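Local coordinates for nucleoporin NUP170 (Chaetomium thermophilum, PDB 5HAX), which probably serves as a scaffold component of the nuclear pore complex, pairing a beta-propeller with a helical region, at residues G412-T417 and K424-G429; G316-L321 and F405-D410; R488-I493 and R514-Q519. All coordinates share one frame; numbering follows the deposited sequence.

Overall arrangement
From the N terminus, contact 2 comes first: Arg318 of strand 318-324 reaches strand 403-409 of the neighbouring blade, closing a long loop that contains strands but no helix. Contact 1 follows directly, since helix 411-416 continues from strand 403-409; a short loop without helix or strand, closed by contact 1, brings the chain back to strand 427-433, which pairs with 403-409 in the same sheet. Contact 3 closes last, folding helix 506-520 against helix 490-501, after the final propeller strand 481-487. The three lie in series, neither nesting nor crossing. Glu427 of contact 1 forms a salt bridge to Arg318 of contact 2, while Gln519 of contact 3 hydrogen-bonds Asp410, tying propeller to helices.

Contact 1 of 3, residues G412-T417 and K424-G429; sequences GRIKVT and KYFEQG
Arg413 lays its aliphatic stem over the ring of Phe426, with CD 3.8 Å from the ring centroid and only 14° off its normal, a CH-pi contact over the face. On the opposite face Lys424 CB, of the same segment, lies toward the rim. The stem runs out with CG anti to the backbone N (chi1 -165°), then bends at chi3 (-48°), which carries the guanidinium past the ring instead of stacking on it. Its NE forms a salt bridge to Asp410, the residue that caps this helix. Gln428 NE2 lies at the guanidinium edge and also donates to Asp410, as well as to Glu39. Ile414 lies at the ring's edge, CG1 4.2 Å from Phe426 CD2. Thr417, the first residue to leave helical geometry, turns OG1 back to hydrogen-bond Arg413 O from above the carbonyl plane, at a length (2.5 Å) short enough to be taken with caution; the same OG1 is 3.8 Å from Phe426 CE2. Arginine suits its place by offering an apolar stem and a charged end. The chemistry thus divides: dispersion joins helix 411-416 to the turn before strand 427-433, while the charge of Arg413 is met by Asp410.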
ATOM      1  N   GLY A 412       2.484  -7.198 -14.385  1.00 41.18           N
ATOM      2  CA  GLY A 412       2.041  -8.093 -15.442  1.00 43.24           C
ATOM      3  C   GLY A 412       3.179  -8.893 -16.049  1.00 50.04           C
ATOM      4  O   GLY A 412       3.044 -10.093 -16.296  1.00 49.40           O
ATOM      5  N   ARG A 413       4.317  -8.240 -16.296  1.00 44.25           N
ATOM      6  CA  ARG A 413       5.454  -8.940 -16.885  1.00 45.82           C
ATOM      7  C   ARG A 413       6.129  -9.848 -15.865  1.00 42.88           C
ATOM      8  O   ARG A 413       6.588 -10.943 -16.210  1.00 48.08           O
ATOM      9  CB  ARG A 413       6.450  -7.929 -17.452  1.00 50.34           C
ATOM     10  CG  ARG A 413       7.481  -8.533 -18.394  1.00 60.36           C
ATOM     11  CD  ARG A 413       8.400  -7.468 -18.980  1.00 58.23           C
ATOM     12  NE  ARG A 413       7.658  -6.320 -19.498  1.00 70.04           N
ATOM     13  CZ  ARG A 413       7.097  -6.262 -20.702  1.00 78.02           C
ATOM     14  NH1 ARG A 413       7.179  -7.292 -21.534  1.00 84.14           N
ATOM     15  NH2 ARG A 413       6.443  -5.168 -21.076  1.00 72.81           N
ATOM     16  N   ILE A 414       6.196  -9.414 -14.604  1.00 44.40           N
ATOM     17  CA  ILE A 414       6.812 -10.231 -13.560  1.00 44.45           C
ATOM     18  C   ILE A 414       6.014 -11.512 -13.349  1.00 45.72           C
ATOM     19  O   ILE A 414       6.582 -12.584 -13.108  1.00 46.49           O
ATOM     20  CB  ILE A 414       6.934  -9.421 -12.254  1.00 39.67           C
ATOM     21  CG1 ILE A 414       7.926  -8.265 -12.433  1.00 46.67           C
ATOM     22  CG2 ILE A 414       7.375 -10.320 -11.098  1.00 45.20           C
ATOM     23  CD1 ILE A 414       7.962  -7.295 -11.261  1.00 48.43           C
ATOM     24  N   LYS A 415       4.685 -11.420 -13.424  1.00 46.66           N
ATOM     25  CA  LYS A 415       3.841 -12.579 -13.161  1.00 46.49           C
ATOM     26  C   LYS A 415       3.953 -13.622 -14.268  1.00 51.01           C
ATOM     27  O   LYS A 415       3.881 -14.824 -13.993  1.00 46.68           O
ATOM     28  CB  LYS A 415       2.389 -12.127 -12.991  1.00 43.63           C
ATOM     29  CG  LYS A 415       1.403 -13.252 -12.727  1.00 47.84           C
ATOM     30  CD  LYS A 415       0.030 -12.700 -12.374  1.00 48.38           C
ATOM     31  CE  LYS A 415      -0.985 -13.814 -12.154  1.00 62.87           C
ATOM     32  NZ  LYS A 415      -1.301 -14.544 -13.416  1.00 63.50           N
ATOM     33  N   VAL A 416       4.144 -13.181 -15.513  1.00 49.78           N
ATOM     34  CA  VAL A 416       4.220 -14.094 -16.650  1.00 54.00           C
ATOM     35  C   VAL A 416       5.627 -14.644 -16.875  1.00 55.56           C
ATOM     36  O   VAL A 416       5.770 -15.713 -17.486  1.00 55.74           O
ATOM     37  CB  VAL A 416       3.725 -13.373 -17.919  1.00 49.70           C
ATOM     38  CG1 VAL A 416       3.871 -14.246 -19.163  1.00 77.37           C
ATOM     39  CG2 VAL A 416       2.278 -12.951 -17.744  1.00 65.73           C
ATOM     40  N   THR A 417       6.661 -13.956 -16.392  1.00 56.92           N
ATOM     41  CA  THR A 417       8.039 -14.342 -16.676  1.00 51.43           C
ATOM     42  C   THR A 417       8.304 -15.790 -16.286  1.00 54.78           C
ATOM     43  O   THR A 417       7.959 -16.226 -15.183  1.00 47.95           O
ATOM     44  CB  THR A 417       9.002 -13.416 -15.932  1.00 48.57           C
ATOM     45  OG1 THR A 417       8.851 -12.078 -16.422  1.00 47.61           O
ATOM     46  CG2 THR A 417      10.451 -13.861 -16.127  1.00 57.99           C
ATOM     47  N   LYS A 424      13.530 -10.390 -13.576  1.00 50.86           N
ATOM     48  CA  LYS A 424      14.221  -9.126 -13.378  1.00 52.84           C
ATOM     49  C   LYS A 424      13.233  -8.095 -12.849  1.00 48.76           C
ATOM     50  O   LYS A 424      12.015  -8.266 -12.937  1.00 40.13           O
ATOM     51  CB  LYS A 424      14.859  -8.616 -14.677  1.00 55.25           C
ATOM     52  CG  LYS A 424      15.777  -9.616 -15.360  1.00 58.27           C
ATOM     53  CD  LYS A 424      16.589  -8.947 -16.458  1.00 76.97           C
ATOM     54  CE  LYS A 424      17.112  -9.952 -17.470  1.00 92.44           C
ATOM     55  NZ  LYS A 424      16.496  -9.743 -18.810  1.00 92.29           N
ATOM     56  N   TYR A 425      13.782  -7.009 -12.300  1.00 44.70           N
ATOM     57  CA  TYR A 425      12.982  -5.931 -11.716  1.00 39.06           C
ATOM     58  C   TYR A 425      12.458  -5.023 -12.833  1.00 41.59           C
ATOM     59  O   TYR A 425      12.860  -3.868 -12.993  1.00 39.01           O
ATOM     60  CB  TYR A 425      13.813  -5.157 -10.701  1.00 45.74           C
ATOM     61  CG  TYR A 425      13.065  -4.107  -9.897  1.00 42.89           C
ATOM     62  CD1 TYR A 425      11.690  -3.941 -10.017  1.00 49.53           C
ATOM     63  CD2 TYR A 425      13.747  -3.274  -9.015  1.00 42.01           C
ATOM     64  CE1 TYR A 425      11.020  -2.979  -9.283  1.00 44.38           C
ATOM     65  CE2 TYR A 425      13.084  -2.313  -8.279  1.00 40.26           C
ATOM     66  CZ  TYR A 425      11.723  -2.168  -8.416  1.00 43.68           C
ATOM     67  OH  TYR A 425      11.064  -1.208  -7.683  1.00 44.40           O
ATOM     68  N   PHE A 426      11.532  -5.570 -13.616  1.00 42.20           N
ATOM     69  CA  PHE A 426      10.863  -4.784 -14.644  1.00 48.83           C
ATOM     70  C   PHE A 426      10.007  -3.699 -13.999  1.00 42.29           C
ATOM     71  O   PHE A 426       9.394  -3.914 -12.950  1.00 39.07           O
ATOM     72  CB  PHE A 426       9.993  -5.682 -15.525  1.00 50.18           C
ATOM     73  CG  PHE A 426      10.743  -6.816 -16.170  1.00 52.90           C
ATOM     74  CD1 PHE A 426      11.629  -6.580 -17.207  1.00 53.63           C
ATOM     75  CD2 PHE A 426      10.550  -8.122 -15.747  1.00 52.58           C
ATOM     76  CE1 PHE A 426      12.315  -7.623 -17.803  1.00 50.87           C
ATOM     77  CE2 PHE A 426      11.232  -9.168 -16.340  1.00 51.51           C
ATOM     78  CZ  PHE A 426      12.115  -8.917 -17.367  1.00 58.56           C
ATOM     79  N   GLU A 427       9.963  -2.527 -14.634  1.00 39.27           N
ATOM     80  CA  GLU A 427       9.218  -1.392 -14.103  1.00 42.37           C
ATOM     81  C   GLU A 427       8.500  -0.647 -15.219  1.00 42.45           C
ATOM     82  O   GLU A 427       8.956  -0.614 -16.365  1.00 40.52           O
ATOM     83  CB  GLU A 427      10.133  -0.403 -13.357  1.00 37.26           C
ATOM     84  CG  GLU A 427      10.526  -0.831 -11.951  1.00 35.54           C
ATOM     85  CD  GLU A 427      11.252   0.265 -11.191  1.00 42.51           C
ATOM     86  OE1 GLU A 427      10.640   0.870 -10.286  1.00 40.13           O
ATOM     87  OE2 GLU A 427      12.434   0.523 -11.497  1.00 40.10           O
ATOM     88  N   GLN A 428       7.364  -0.053 -14.858  1.00 41.63           N
ATOM     89  CA  GLN A 428       6.672   0.944 -15.665  1.00 42.12           C
ATOM     90  C   GLN A 428       6.880   2.304 -15.012  1.00 38.24           C
ATOM     91  O   GLN A 428       6.662   2.449 -13.806  1.00 37.58           O
ATOM     92  CB  GLN A 428       5.176   0.630 -15.766  1.00 40.51           C
ATOM     93  CG  GLN A 428       4.837  -0.655 -16.515  1.00 37.20           C
ATOM     94  CD  GLN A 428       4.929  -0.506 -18.019  1.00 49.49           C
ATOM     95  OE1 GLN A 428       4.565   0.530 -18.577  1.00 42.86           O
ATOM     96  NE2 GLN A 428       5.414  -1.544 -18.686  1.00 43.62           N
ATOM     97  N   GLY A 429       7.298   3.297 -15.803  1.00 39.77           N
ATOM     98  CA  GLY A 429       7.650   4.594 -15.268  1.00 39.71           C
ATOM     99  C   GLY A 429       7.004   5.728 -16.040  1.00 40.31           C
ATOM    100  O   GLY A 429       6.535   5.561 -17.166  1.00 42.85           O
TER

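Contact 2 of 3, residues G316-L321 and F405-D410; sequences GCRLFL and FVSAPD
The Phe405 ring turns its edge to the guanidinium of Arg318, whose NH1 lies near the ring plane, 4.4 Å from CE2; this is not a cation-pi arrangement, which would need the charge over a face. Beyond the two segments, the Phe405 ring meets that of Trp431 with the planes at about 55°. Around the guanidinium, both Phe405 CE2 and Ser407 OG stand obliquely. The hydroxyl is 3.9 Å from Arg318 NH2, too far for a hydrogen bond, and the two groups are joined through a shared partner. Glu427 takes a salt bridge from Arg318 NH1 at its OE2, and its OE1 is hydrogen-bonded to Ser407 OG. Arg318 leaves extended at chi2 (171°), the bend at chi3 (-82°) only turning the guanidinium, and reaches between segments 316-321 and 405-410, whose closest CA atoms, of Arg318 and Ser407, are 12.2 Å apart. Arginine suits the place because it is long and has several N-H groups, of which NH1 serves Glu427. Ser407 brings a short side chain with a hydroxyl for Glu427 OE1, probably also leaving room for the guanidinium. Met310, Leu312 and Phe391 pack on the arginine. All three touching residues are buried, and two positive partners, Arg318 and Lys348, probably favour the charged carboxylate of Glu427. The chemistry implies that neighbouring blades are joined here by a buried charge network centred on Glu427, more than by direct contact.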
ATOM      1  N   GLY A 316      20.279   9.147  -8.136  1.00 40.21           N
ATOM      2  CA  GLY A 316      19.092   8.420  -8.536  1.00 41.35           C
ATOM      3  C   GLY A 316      19.201   6.915  -8.483  1.00 38.10           C
ATOM      4  O   GLY A 316      18.304   6.232  -8.990  1.00 39.07           O
ATOM      5  N   CYS A 317      20.264   6.373  -7.891  1.00 37.19           N
ATOM      6  CA  CYS A 317      20.409   4.931  -7.763  1.00 40.39           C
ATOM      7  C   CYS A 317      19.659   4.444  -6.534  1.00 38.29           C
ATOM      8  O   CYS A 317      19.766   5.037  -5.456  1.00 38.89           O
ATOM      9  CB  CYS A 317      21.883   4.545  -7.660  1.00 40.26           C
ATOM     10  SG  CYS A 317      22.865   4.972  -9.112  1.00 40.50           S
ATOM     11  N   ARG A 318      18.897   3.368  -6.700  1.00 38.79           N
ATOM     12  CA  ARG A 318      18.205   2.713  -5.597  1.00 35.55           C
ATOM     13  C   ARG A 318      19.060   1.536  -5.139  1.00 39.16           C
ATOM     14  O   ARG A 318      19.228   0.558  -5.876  1.00 38.07           O
ATOM     15  CB  ARG A 318      16.809   2.260  -6.017  1.00 36.72           C
ATOM     16  CG  ARG A 318      15.765   3.367  -5.984  1.00 42.23           C
ATOM     17  CD  ARG A 318      14.453   2.921  -6.612  1.00 37.66           C
ATOM     18  NE  ARG A 318      14.476   3.033  -8.067  1.00 32.13           N
ATOM     19  CZ  ARG A 318      13.558   2.513  -8.875  1.00 36.36           C
ATOM     20  NH1 ARG A 318      13.661   2.678 -10.187  1.00 37.31           N
ATOM     21  NH2 ARG A 318      12.534   1.830  -8.375  1.00 37.12           N
ATOM     22  N   LEU A 319      19.604   1.640  -3.927  1.00 36.19           N
ATOM     23  CA  LEU A 319      20.430   0.601  -3.328  1.00 36.92           C
ATOM     24  C   LEU A 319      19.554  -0.258  -2.425  1.00 43.23           C
ATOM     25  O   LEU A 319      18.952   0.253  -1.476  1.00 38.34           O
ATOM     26  CB  LEU A 319      21.577   1.214  -2.523  1.00 36.83           C
ATOM     27  CG  LEU A 319      22.328   2.391  -3.150  1.00 36.70           C
ATOM     28  CD1 LEU A 319      23.376   2.923  -2.179  1.00 43.10           C
ATOM     29  CD2 LEU A 319      22.969   1.988  -4.466  1.00 39.67           C
ATOM     30  N   PHE A 320      19.493  -1.555  -2.711  1.00 37.42           N
ATOM     31  CA  PHE A 320      18.696  -2.495  -1.931  1.00 39.94           C
ATOM     32  C   PHE A 320      19.625  -3.334  -1.061  1.00 39.38           C
ATOM     33  O   PHE A 320      20.475  -4.066  -1.580  1.00 38.61           O
ATOM     34  CB  PHE A 320      17.854  -3.380  -2.848  1.00 34.61           C
ATOM     35  CG  PHE A 320      16.725  -2.646  -3.506  1.00 39.00           C
ATOM     36  CD1 PHE A 320      15.466  -2.626  -2.927  1.00 44.27           C
ATOM     37  CD2 PHE A 320      16.927  -1.957  -4.690  1.00 36.78           C
ATOM     38  CE1 PHE A 320      14.424  -1.944  -3.524  1.00 38.17           C
ATOM     39  CE2 PHE A 320      15.889  -1.272  -5.292  1.00 36.37           C
ATOM     40  CZ  PHE A 320      14.636  -1.264  -4.707  1.00 38.94           C
ATOM     41  N   LEU A 321      19.455  -3.225   0.254  1.00 38.35           N
ATOM     42  CA  LEU A 321      20.345  -3.855   1.218  1.00 37.41           C
ATOM     43  C   LEU A 321      19.635  -4.980   1.949  1.00 41.16           C
ATOM     44  O   LEU A 321      18.492  -4.828   2.396  1.00 40.96           O
ATOM     45  CB  LEU A 321      20.863  -2.845   2.242  1.00 41.01           C
ATOM     46  CG  LEU A 321      21.676  -1.693   1.656  1.00 43.51           C
ATOM     47  CD1 LEU A 321      20.828  -0.436   1.617  1.00 42.24           C
ATOM     48  CD2 LEU A 321      22.954  -1.472   2.450  1.00 42.75           C
ATOM     49  N   PHE A 405       9.594  11.792 -10.949  1.00 39.11           N
ATOM     50  CA  PHE A 405       9.651  10.475 -11.567  1.00 37.07           C
ATOM     51  C   PHE A 405       8.890   9.492 -10.690  1.00 37.14           C
ATOM     52  O   PHE A 405       9.139   9.412  -9.483  1.00 39.60           O
ATOM     53  CB  PHE A 405      11.092  10.001 -11.755  1.00 40.51           C
ATOM     54  CG  PHE A 405      11.193   8.589 -12.265  1.00 35.85           C
ATOM     55  CD1 PHE A 405      10.856   8.289 -13.574  1.00 40.05           C
ATOM     56  CD2 PHE A 405      11.607   7.562 -11.432  1.00 37.00           C
ATOM     57  CE1 PHE A 405      10.935   6.991 -14.046  1.00 40.91           C
ATOM     58  CE2 PHE A 405      11.691   6.262 -11.900  1.00 39.00           C
ATOM     59  CZ  PHE A 405      11.355   5.977 -13.207  1.00 37.21           C
ATOM     60  N   VAL A 406       7.963   8.756 -11.295  1.00 39.02           N
ATOM     61  CA  VAL A 406       7.126   7.803 -10.577  1.00 35.38           C
ATOM     62  C   VAL A 406       7.125   6.493 -11.349  1.00 35.79           C
ATOM     63  O   VAL A 406       6.890   6.482 -12.563  1.00 39.36           O
ATOM     64  CB  VAL A 406       5.688   8.323 -10.387  1.00 38.91           C
ATOM     65  CG1 VAL A 406       4.985   7.515  -9.312  1.00 39.85           C
ATOM     66  CG2 VAL A 406       5.693   9.800 -10.023  1.00 46.36           C
ATOM     67  N   SER A 407       7.388   5.391 -10.647  1.00 34.07           N
ATOM     68  CA  SER A 407       7.468   4.082 -11.276  1.00 35.94           C
ATOM     69  C   SER A 407       6.831   3.038 -10.371  1.00 36.26           C
ATOM     70  O   SER A 407       6.687   3.228  -9.160  1.00 37.01           O
ATOM     71  CB  SER A 407       8.920   3.688 -11.588  1.00 41.24           C
ATOM     72  OG  SER A 407       9.691   3.602 -10.403  1.00 39.29           O
ATOM     73  N   ALA A 408       6.453   1.925 -10.982  1.00 39.67           N
ATOM     74  CA  ALA A 408       5.867   0.794 -10.285  1.00 38.09           C
ATOM     75  C   ALA A 408       6.468  -0.476 -10.859  1.00 39.35           C
ATOM     76  O   ALA A 408       6.987  -0.470 -11.981  1.00 37.54           O
ATOM     77  CB  ALA A 408       4.341   0.764 -10.434  1.00 37.76           C
ATOM     78  N   PRO A 409       6.422  -1.579 -10.114  1.00 37.18           N
ATOM     79  CA  PRO A 409       6.817  -2.861 -10.703  1.00 41.99           C
ATOM     80  C   PRO A 409       5.920  -3.180 -11.887  1.00 40.84           C
ATOM     81  O   PRO A 409       4.732  -2.850 -11.889  1.00 41.70           O
ATOM     82  CB  PRO A 409       6.623  -3.864  -9.557  1.00 37.98           C
ATOM     83  CG  PRO A 409       6.536  -3.047  -8.316  1.00 44.48           C
ATOM     84  CD  PRO A 409       5.967  -1.729  -8.721  1.00 42.24           C
ATOM     85  N   ASP A 410       6.501  -3.807 -12.911  1.00 40.41           N
ATOM     86  CA  ASP A 410       5.714  -4.288 -14.045  1.00 41.07           C
ATOM     87  C   ASP A 410       5.097  -5.618 -13.621  1.00 43.22           C
ATOM     88  O   ASP A 410       5.532  -6.703 -14.017  1.00 40.18           O
ATOM     89  CB  ASP A 410       6.568  -4.418 -15.300  1.00 45.39           C
ATOM     90  CG  ASP A 410       5.731  -4.559 -16.561  1.00 44.55           C
ATOM     91  OD1 ASP A 410       4.565  -4.994 -16.459  1.00 42.68           O
ATOM     92  OD2 ASP A 410       6.232  -4.228 -17.654  1.00 40.10           O
TER

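Contact 3 of 3, residues R488-I493 and R514-Q519; sequences RRLVDI and RKFINQ
Phe516 meets Leu490 and Ile493, and it carries this contact for the whole of 514-519. The segment begins with Arg514 and Lys515, both exposed, whose charges are answered within the same helix by Glu510 and Glu512; long charged chains suit that outer side. Phe516 then turns inward, with CG anti to the carbonyl carbon (chi1 -74°), which sends the ring toward helix 490-501. At its edge, near the ring plane, sits Ile493 CG2, 3.7 Å from CE1. Leu490 comes in obliquely, with CD1 3.8 Å from Phe516 CD1. The two aliphatic residues are three apart, hence on one side of their helix, and both meet the CD1-CE1-CZ side of the ring. Trp47 stacks on Phe516, and Phe494 meets it edge-to-face. Replacing Phe516 by alanine is likely to leave a gap beside Leu490 and Ile493 and to deprive Trp47 of its stacking partner. Ile517 packs instead on Arg522 of the next helix. Gln519, buried at the end of the segment, uses NE2 to hydrogen-bond Asp410 of the propeller.

The opposing helix is fixed at its start. Asp492 OD2 accepts the backbone N of Arg489, the N-cap residue, at 2.8 Å through its anti lone pair, the half of a capping box supplied by the third helical residue. Arg489 also grips the carboxylate side-on: NE donates to OD2 at 2.8 Å and NH1 to OD1 at 2.9 Å. Val491 CG2 covers one face of that guanidinium. Chemically, then, the two helices are held together by apolar and aromatic packing, while the hydrogen bonds and the salt bridge of Arg489 and Asp492 hold the first turn of helix 490-501, and probably help to fix how it leaves strand 481-487.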
ATOM      1  N   ARG A 488      -2.726   3.461 -11.257  1.00 39.13           N
ATOM      2  CA  ARG A 488      -3.658   2.927 -12.243  1.00 41.68           C
ATOM      3  C   ARG A 488      -3.480   1.420 -12.369  1.00 46.48           C
ATOM      4  O   ARG A 488      -2.351   0.928 -12.469  1.00 42.83           O
ATOM      5  CB  ARG A 488      -3.462   3.602 -13.600  1.00 45.80           C
ATOM      6  CG  ARG A 488      -3.997   5.020 -13.617  1.00 49.94           C
ATOM      7  CD  ARG A 488      -3.667   5.759 -14.895  1.00 60.71           C
ATOM      8  NE  ARG A 488      -4.632   5.494 -15.959  1.00 50.87           N
ATOM      9  CZ  ARG A 488      -4.984   6.376 -16.890  1.00 76.65           C
ATOM     10  NH1 ARG A 488      -5.869   6.038 -17.819  1.00 83.94           N
ATOM     11  NH2 ARG A 488      -4.459   7.597 -16.899  1.00 63.91           N
ATOM     12  N   ARG A 489      -4.599   0.700 -12.348  1.00 41.71           N
ATOM     13  CA  ARG A 489      -4.625  -0.746 -12.493  1.00 40.26           C
ATOM     14  C   ARG A 489      -4.685  -1.130 -13.968  1.00 41.00           C
ATOM     15  O   ARG A 489      -4.893  -0.295 -14.850  1.00 41.80           O
ATOM     16  CB  ARG A 489      -5.829  -1.335 -11.757  1.00 40.33           C
ATOM     17  CG  ARG A 489      -5.956  -0.924 -10.294  1.00 43.92           C
ATOM     18  CD  ARG A 489      -7.374  -1.159  -9.785  1.00 45.26           C
ATOM     19  NE  ARG A 489      -8.342  -0.299 -10.465  1.00 42.36           N
ATOM     20  CZ  ARG A 489      -9.661  -0.427 -10.371  1.00 52.44           C
ATOM     21  NH1 ARG A 489     -10.454   0.406 -11.028  1.00 45.98           N
ATOM     22  NH2 ARG A 489     -10.194  -1.388  -9.627  1.00 44.45           N
ATOM     23  N   LEU A 490      -4.512  -2.428 -14.227  1.00 42.95           N
ATOM     24  CA  LEU A 490      -4.659  -2.942 -15.584  1.00 41.44           C
ATOM     25  C   LEU A 490      -6.027  -2.592 -16.161  1.00 39.24           C
ATOM     26  O   LEU A 490      -6.131  -2.135 -17.304  1.00 42.04           O
ATOM     27  CB  LEU A 490      -4.439  -4.455 -15.589  1.00 44.18           C
ATOM     28  CG  LEU A 490      -4.804  -5.192 -16.880  1.00 45.42           C
ATOM     29  CD1 LEU A 490      -4.025  -4.636 -18.065  1.00 44.29           C
ATOM     30  CD2 LEU A 490      -4.562  -6.687 -16.726  1.00 45.61           C
ATOM     31  N   VAL A 491      -7.094  -2.801 -15.382  1.00 40.38           N
ATOM     32  CA  VAL A 491      -8.441  -2.521 -15.880  1.00 44.64           C
ATOM     33  C   VAL A 491      -8.610  -1.040 -16.189  1.00 46.23           C
ATOM     34  O   VAL A 491      -9.342  -0.673 -17.116  1.00 47.48           O
ATOM     35  CB  VAL A 491      -9.509  -3.006 -14.877  1.00 46.00           C
ATOM     36  CG1 VAL A 491      -9.519  -4.525 -14.804  1.00 46.96           C
ATOM     37  CG2 VAL A 491      -9.289  -2.386 -13.498  1.00 47.98           C
ATOM     38  N   ASP A 492      -7.951  -0.167 -15.421  1.00 45.02           N
ATOM     39  CA  ASP A 492      -7.988   1.259 -15.730  1.00 44.85           C
ATOM     40  C   ASP A 492      -7.289   1.550 -17.052  1.00 44.26           C
ATOM     41  O   ASP A 492      -7.797   2.320 -17.875  1.00 48.28           O
ATOM     42  CB  ASP A 492      -7.342   2.062 -14.602  1.00 45.93           C
ATOM     43  CG  ASP A 492      -8.001   1.822 -13.259  1.00 45.10           C
ATOM     44  OD1 ASP A 492      -9.246   1.891 -13.180  1.00 51.26           O
ATOM     45  OD2 ASP A 492      -7.267   1.558 -12.284  1.00 45.51           O
ATOM     46  N   ILE A 493      -6.118   0.945 -17.268  1.00 47.98           N
ATOM     47  CA  ILE A 493      -5.393   1.132 -18.522  1.00 46.90           C
ATOM     48  C   ILE A 493      -6.175   0.526 -19.679  1.00 46.49           C
ATOM     49  O   ILE A 493      -6.324   1.139 -20.743  1.00 44.49           O
ATOM     50  CB  ILE A 493      -3.986   0.515 -18.417  1.00 48.36           C
ATOM     51  CG1 ILE A 493      -3.165   1.233 -17.341  1.00 49.15           C
ATOM     52  CG2 ILE A 493      -3.271   0.562 -19.768  1.00 52.05           C
ATOM     53  CD1 ILE A 493      -1.891   0.505 -16.962  1.00 53.66           C
ATOM     54  N   ARG A 514      -3.214  -6.550 -28.752  1.00 62.51           N
ATOM     55  CA  ARG A 514      -1.977  -7.315 -28.852  1.00 60.76           C
ATOM     56  C   ARG A 514      -0.882  -6.722 -27.971  1.00 51.45           C
ATOM     57  O   ARG A 514      -0.027  -7.460 -27.468  1.00 52.24           O
ATOM     58  CB  ARG A 514      -1.517  -7.390 -30.307  1.00 69.75           C
ATOM     59  CG  ARG A 514      -0.504  -8.496 -30.573  1.00 80.48           C
ATOM     60  CD  ARG A 514      -0.262  -8.699 -32.063  1.00 93.58           C
ATOM     61  NE  ARG A 514      -1.490  -9.033 -32.780  1.00102.60           N
ATOM     62  CZ  ARG A 514      -1.529  -9.513 -34.019  1.00109.10           C
ATOM     63  NH1 ARG A 514      -0.406  -9.732 -34.690  1.00111.65           N
ATOM     64  NH2 ARG A 514      -2.697  -9.784 -34.588  1.00108.50           N
ATOM     65  N   LYS A 515      -0.893  -5.401 -27.772  1.00 53.85           N
ATOM     66  CA  LYS A 515       0.017  -4.790 -26.807  1.00 50.35           C
ATOM     67  C   LYS A 515      -0.177  -5.398 -25.425  1.00 47.55           C
ATOM     68  O   LYS A 515       0.794  -5.729 -24.735  1.00 48.43           O
ATOM     69  CB  LYS A 515      -0.206  -3.278 -26.748  1.00 61.25           C
ATOM     70  CG  LYS A 515      -0.103  -2.545 -28.073  1.00 67.79           C
ATOM     71  CD  LYS A 515      -0.389  -1.062 -27.873  1.00 71.95           C
ATOM     72  CE  LYS A 515      -0.360  -0.290 -29.181  1.00 85.77           C
ATOM     73  NZ  LYS A 515      -0.684   1.150 -28.975  1.00 88.69           N
ATOM     74  N   PHE A 516      -1.436  -5.548 -25.003  1.00 53.91           N
ATOM     75  CA  PHE A 516      -1.720  -6.091 -23.677  1.00 47.69           C
ATOM     76  C   PHE A 516      -1.309  -7.555 -23.577  1.00 46.36           C
ATOM     77  O   PHE A 516      -0.764  -7.982 -22.553  1.00 49.28           O
ATOM     78  CB  PHE A 516      -3.205  -5.929 -23.353  1.00 48.47           C
ATOM     79  CG  PHE A 516      -3.605  -4.520 -23.027  1.00 51.26           C
ATOM     80  CD1 PHE A 516      -3.444  -4.021 -21.747  1.00 46.44           C
ATOM     81  CD2 PHE A 516      -4.148  -3.696 -23.997  1.00 49.95           C
ATOM     82  CE1 PHE A 516      -3.811  -2.726 -21.442  1.00 51.09           C
ATOM     83  CE2 PHE A 516      -4.517  -2.399 -23.698  1.00 51.88           C
ATOM     84  CZ  PHE A 516      -4.348  -1.914 -22.419  1.00 48.38           C
ATOM     85  N   ILE A 517      -1.568  -8.340 -24.626  1.00 49.85           N
ATOM     86  CA  ILE A 517      -1.228  -9.761 -24.595  1.00 48.73           C
ATOM     87  C   ILE A 517       0.279  -9.946 -24.488  1.00 51.76           C
ATOM     88  O   ILE A 517       0.763 -10.817 -23.755  1.00 51.17           O
ATOM     89  CB  ILE A 517      -1.801 -10.470 -25.838  1.00 53.05           C
ATOM     90  CG1 ILE A 517      -3.332 -10.482 -25.775  1.00 57.83           C
ATOM     91  CG2 ILE A 517      -1.263 -11.898 -25.943  1.00 49.47           C
ATOM     92  CD1 ILE A 517      -4.002 -11.000 -27.034  1.00 56.30           C
ATOM     93  N   ASN A 518       1.047  -9.134 -25.216  1.00 52.08           N
ATOM     94  CA  ASN A 518       2.498  -9.264 -25.194  1.00 61.96           C
ATOM     95  C   ASN A 518       3.096  -8.921 -23.836  1.00 56.75           C
ATOM     96  O   ASN A 518       4.184  -9.411 -23.515  1.00 62.89           O
ATOM     97  CB  ASN A 518       3.123  -8.380 -26.274  1.00 68.08           C
ATOM     98  CG  ASN A 518       2.860  -8.895 -27.678  1.00 77.88           C
ATOM     99  OD1 ASN A 518       2.488 -10.054 -27.869  1.00 72.74           O
ATOM    100  ND2 ASN A 518       3.062  -8.037 -28.669  1.00 83.98           N
ATOM    101  N   GLN A 519       2.417  -8.101 -23.034  1.00 55.49           N
ATOM    102  CA  GLN A 519       2.906  -7.727 -21.710  1.00 55.59           C
ATOM    103  C   GLN A 519       2.303  -8.580 -20.600  1.00 52.76           C
ATOM    104  O   GLN A 519       3.035  -9.092 -19.748  1.00 52.98           O
ATOM    105  CB  GLN A 519       2.612  -6.248 -21.432  1.00 55.92           C
ATOM    106  CG  GLN A 519       3.111  -5.776 -20.068  1.00 55.70           C
ATOM    107  CD  GLN A 519       2.772  -4.328 -19.785  1.00 59.17           C
ATOM    108  OE1 GLN A 519       2.287  -3.609 -20.657  1.00 66.94           O
ATOM    109  NE2 GLN A 519       3.025  -3.892 -18.555  1.00 56.52           N
TER